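Local coordinates for protein tryptophanyl-tRNA synthetase (PDB 3TZL) that attaches tryptophan to its cognate tRNA in an ATP-dependent reaction, as a homodimeric class I aminoacyl-tRNA synthetase, at residues 19-24 against 274-279. Sequence-based numbering, arbitrary orientation.
Sequences GNYFGA and NAYFKE. With ADP (adenosine-5'-diphosphate), chain I.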
# COMPACT_ATOMS: atom_id res chain seq x y z
N GLY B 19 -9.18 -21.80 25.18
CA GLY B 19 -10.08 -22.00 24.06
C GLY B 19 -9.38 -21.77 22.72
O GLY B 19 -9.56 -22.53 21.78
N ASN B 20 -8.57 -20.72 22.65
CA ASN B 20 -7.73 -20.49 21.48
C ASN B 20 -6.78 -21.65 21.30
O ASN B 20 -6.52 -22.09 20.18
CB ASN B 20 -6.93 -19.19 21.63
CG ASN B 20 -7.82 -17.98 21.82
OD1 ASN B 20 -7.75 -17.32 22.85
ND2 ASN B 20 -8.66 -17.70 20.83
N TYR B 21 -6.26 -22.16 22.41
CA TYR B 21 -5.28 -23.24 22.34
C TYR B 21 -5.87 -24.54 21.83
O TYR B 21 -5.43 -25.08 20.82
CB TYR B 21 -4.60 -23.48 23.68
CG TYR B 21 -3.58 -24.58 23.58
CD1 TYR B 21 -2.44 -24.41 22.80
CD2 TYR B 21 -3.76 -25.79 24.21
CE1 TYR B 21 -1.51 -25.39 22.66
CE2 TYR B 21 -2.82 -26.80 24.09
CZ TYR B 21 -1.69 -26.59 23.31
OH TYR B 21 -0.74 -27.56 23.16
N PHE B 22 -6.86 -25.06 22.55
CA PHE B 22 -7.41 -26.36 22.21
C PHE B 22 -8.35 -26.28 21.01
O PHE B 22 -8.65 -27.29 20.38
CB PHE B 22 -8.12 -26.99 23.41
CG PHE B 22 -7.18 -27.41 24.52
CD1 PHE B 22 -6.38 -28.53 24.38
CD2 PHE B 22 -7.09 -26.67 25.69
CE1 PHE B 22 -5.49 -28.91 25.39
CE2 PHE B 22 -6.22 -27.04 26.71
CZ PHE B 22 -5.42 -28.16 26.55
N GLY B 23 -8.79 -25.07 20.70
CA GLY B 23 -9.69 -24.85 19.58
C GLY B 23 -9.01 -24.59 18.24
O GLY B 23 -9.58 -24.90 17.20
N ALA B 24 -7.80 -24.03 18.25
CA ALA B 24 -7.14 -23.71 16.99
C ALA B 24 -5.63 -23.94 17.00
O ALA B 24 -5.08 -24.53 16.08
CB ALA B 24 -7.44 -22.27 16.58
N ASN B 274 -1.34 -25.26 35.65
CA ASN B 274 -0.01 -24.73 35.88
C ASN B 274 1.11 -25.63 35.40
O ASN B 274 2.14 -25.15 34.92
CB ASN B 274 0.20 -24.37 37.36
CG ASN B 274 -0.43 -23.04 37.73
OD1 ASN B 274 -0.40 -22.09 36.94
ND2 ASN B 274 -1.02 -22.96 38.93
N ALA B 275 0.91 -26.94 35.52
CA ALA B 275 1.94 -27.90 35.15
C ALA B 275 1.97 -28.08 33.64
O ALA B 275 3.04 -28.19 33.06
CB ALA B 275 1.71 -29.25 35.86
N TYR B 276 0.80 -28.09 33.03
CA TYR B 276 0.67 -28.29 31.60
C TYR B 276 1.30 -27.13 30.80
O TYR B 276 1.87 -27.34 29.73
CB TYR B 276 -0.80 -28.46 31.24
CG TYR B 276 -1.07 -28.82 29.79
CD1 TYR B 276 -1.14 -27.84 28.81
CD2 TYR B 276 -1.29 -30.14 29.41
CE1 TYR B 276 -1.40 -28.16 27.48
CE2 TYR B 276 -1.54 -30.48 28.08
CZ TYR B 276 -1.60 -29.49 27.13
OH TYR B 276 -1.86 -29.81 25.82
N PHE B 277 1.19 -25.92 31.32
CA PHE B 277 1.69 -24.75 30.59
C PHE B 277 2.99 -24.21 31.14
O PHE B 277 3.50 -23.19 30.66
CB PHE B 277 0.63 -23.66 30.54
CG PHE B 277 -0.47 -23.94 29.54
CD1 PHE B 277 -0.18 -24.06 28.18
CD2 PHE B 277 -1.77 -24.07 29.95
CE1 PHE B 277 -1.18 -24.32 27.25
CE2 PHE B 277 -2.79 -24.33 29.03
CZ PHE B 277 -2.49 -24.44 27.68
N LYS B 278 3.54 -24.90 32.13
CA LYS B 278 4.70 -24.42 32.85
C LYS B 278 5.85 -24.11 31.89
O LYS B 278 6.44 -23.04 31.97
CB LYS B 278 5.16 -25.44 33.89
CG LYS B 278 6.31 -24.95 34.75
CD LYS B 278 6.55 -25.92 35.90
CE LYS B 278 7.77 -25.53 36.73
NZ LYS B 278 9.01 -25.57 35.90
N GLU B 279 6.13 -25.02 30.98
CA GLU B 279 7.26 -24.86 30.07
C GLU B 279 7.00 -23.74 29.07
O GLU B 279 7.88 -22.92 28.80
CB GLU B 279 7.52 -26.18 29.35
CG GLU B 279 8.89 -26.31 28.70
CD GLU B 279 9.46 -27.72 28.83
OE1 GLU B 279 9.19 -28.39 29.86
OE2 GLU B 279 10.18 -28.16 27.90
PB ADP I . -12.99 -14.75 21.47
O1B ADP I . -12.60 -15.06 22.89
O2B ADP I . -12.48 -13.41 20.98
O3B ADP I . -14.44 -15.01 21.12
PA ADP I . -11.23 -15.46 19.38
O1A ADP I . -9.87 -15.07 19.90
O2A ADP I . -11.96 -14.50 18.47
O3A ADP I . -12.14 -15.84 20.66
O5' ADP I . -11.09 -16.88 18.61
C5' ADP I . -9.96 -17.15 17.77
C4' ADP I . -9.96 -18.63 17.39
O4' ADP I . -9.87 -19.46 18.55
C3' ADP I . -11.22 -19.01 16.65
O3' ADP I . -10.91 -19.23 15.27
C2' ADP I . -11.71 -20.30 17.29
O2' ADP I . -11.51 -21.41 16.41
C1' ADP I . -10.84 -20.51 18.52
N9 ADP I . -11.67 -20.48 19.75
C8 ADP I . -11.93 -19.40 20.51
N7 ADP I . -12.71 -19.71 21.58
C5 ADP I . -12.95 -21.03 21.51
C6 ADP I . -13.71 -22.02 22.32
N6 ADP I . -14.37 -21.62 23.44
N1 ADP I . -13.72 -23.30 21.90
C2 ADP I . -13.07 -23.69 20.79
N3 ADP I . -12.36 -22.86 20.00
C4 ADP I . -12.27 -21.54 20.31
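Y21 and F22, on the face of helix 18-30 turned away from ADP, meet Y276 and F277 at the joint between helices 262-276 and 278-289; the first turn of helix 18-30 holds the end of the predicted HIGH motif of this class I synthetase. The nearest CA atoms, those of Y21 and F277, are 10.9 Å apart, so the backbones stay well separated and four aromatic side chains bridge the gap. Y21 and F277 form a T-shaped pair: ring centroids lie 5.5 Å apart with planes at 79°, and the F277 edge points at one face of Y21, CE1 lying over the ring centre, while F277 CZ comes within 3.9 Å of Y21 CD2. The Y21 side chain leaves the helix toward F277, and CG anti to the backbone N (chi1 -179°) extends the ring that way. Y276 arrives from the opposite direction and sets its hydroxyl at the rim of the Y21 ring, where Y276 OH lies 3.6 Å from Y21 CE2. The same oxygen is 3.8 Å from F22 CE1, while the F22 and Y276 rings are inclined obliquely at 45°. Within each segment the neighbouring rings also pack, F22 offering a face to Y21 CD2 and F277 a face to Y276 CD1. The F242 ring packs edge-to-face with both F22 and Y276, and I203 and L70 touch both Y21 and F277. Across the helix, N20 ND2 donates to ADP O1A at 3.0 Å and to O4', and G23 CA lies 3.4 Å from ADP N3, a fit that leaves no room for a side chain there. No hydrogen bond or salt bridge crosses between the segments, so the direct contact rests on aromatic and apolar packing.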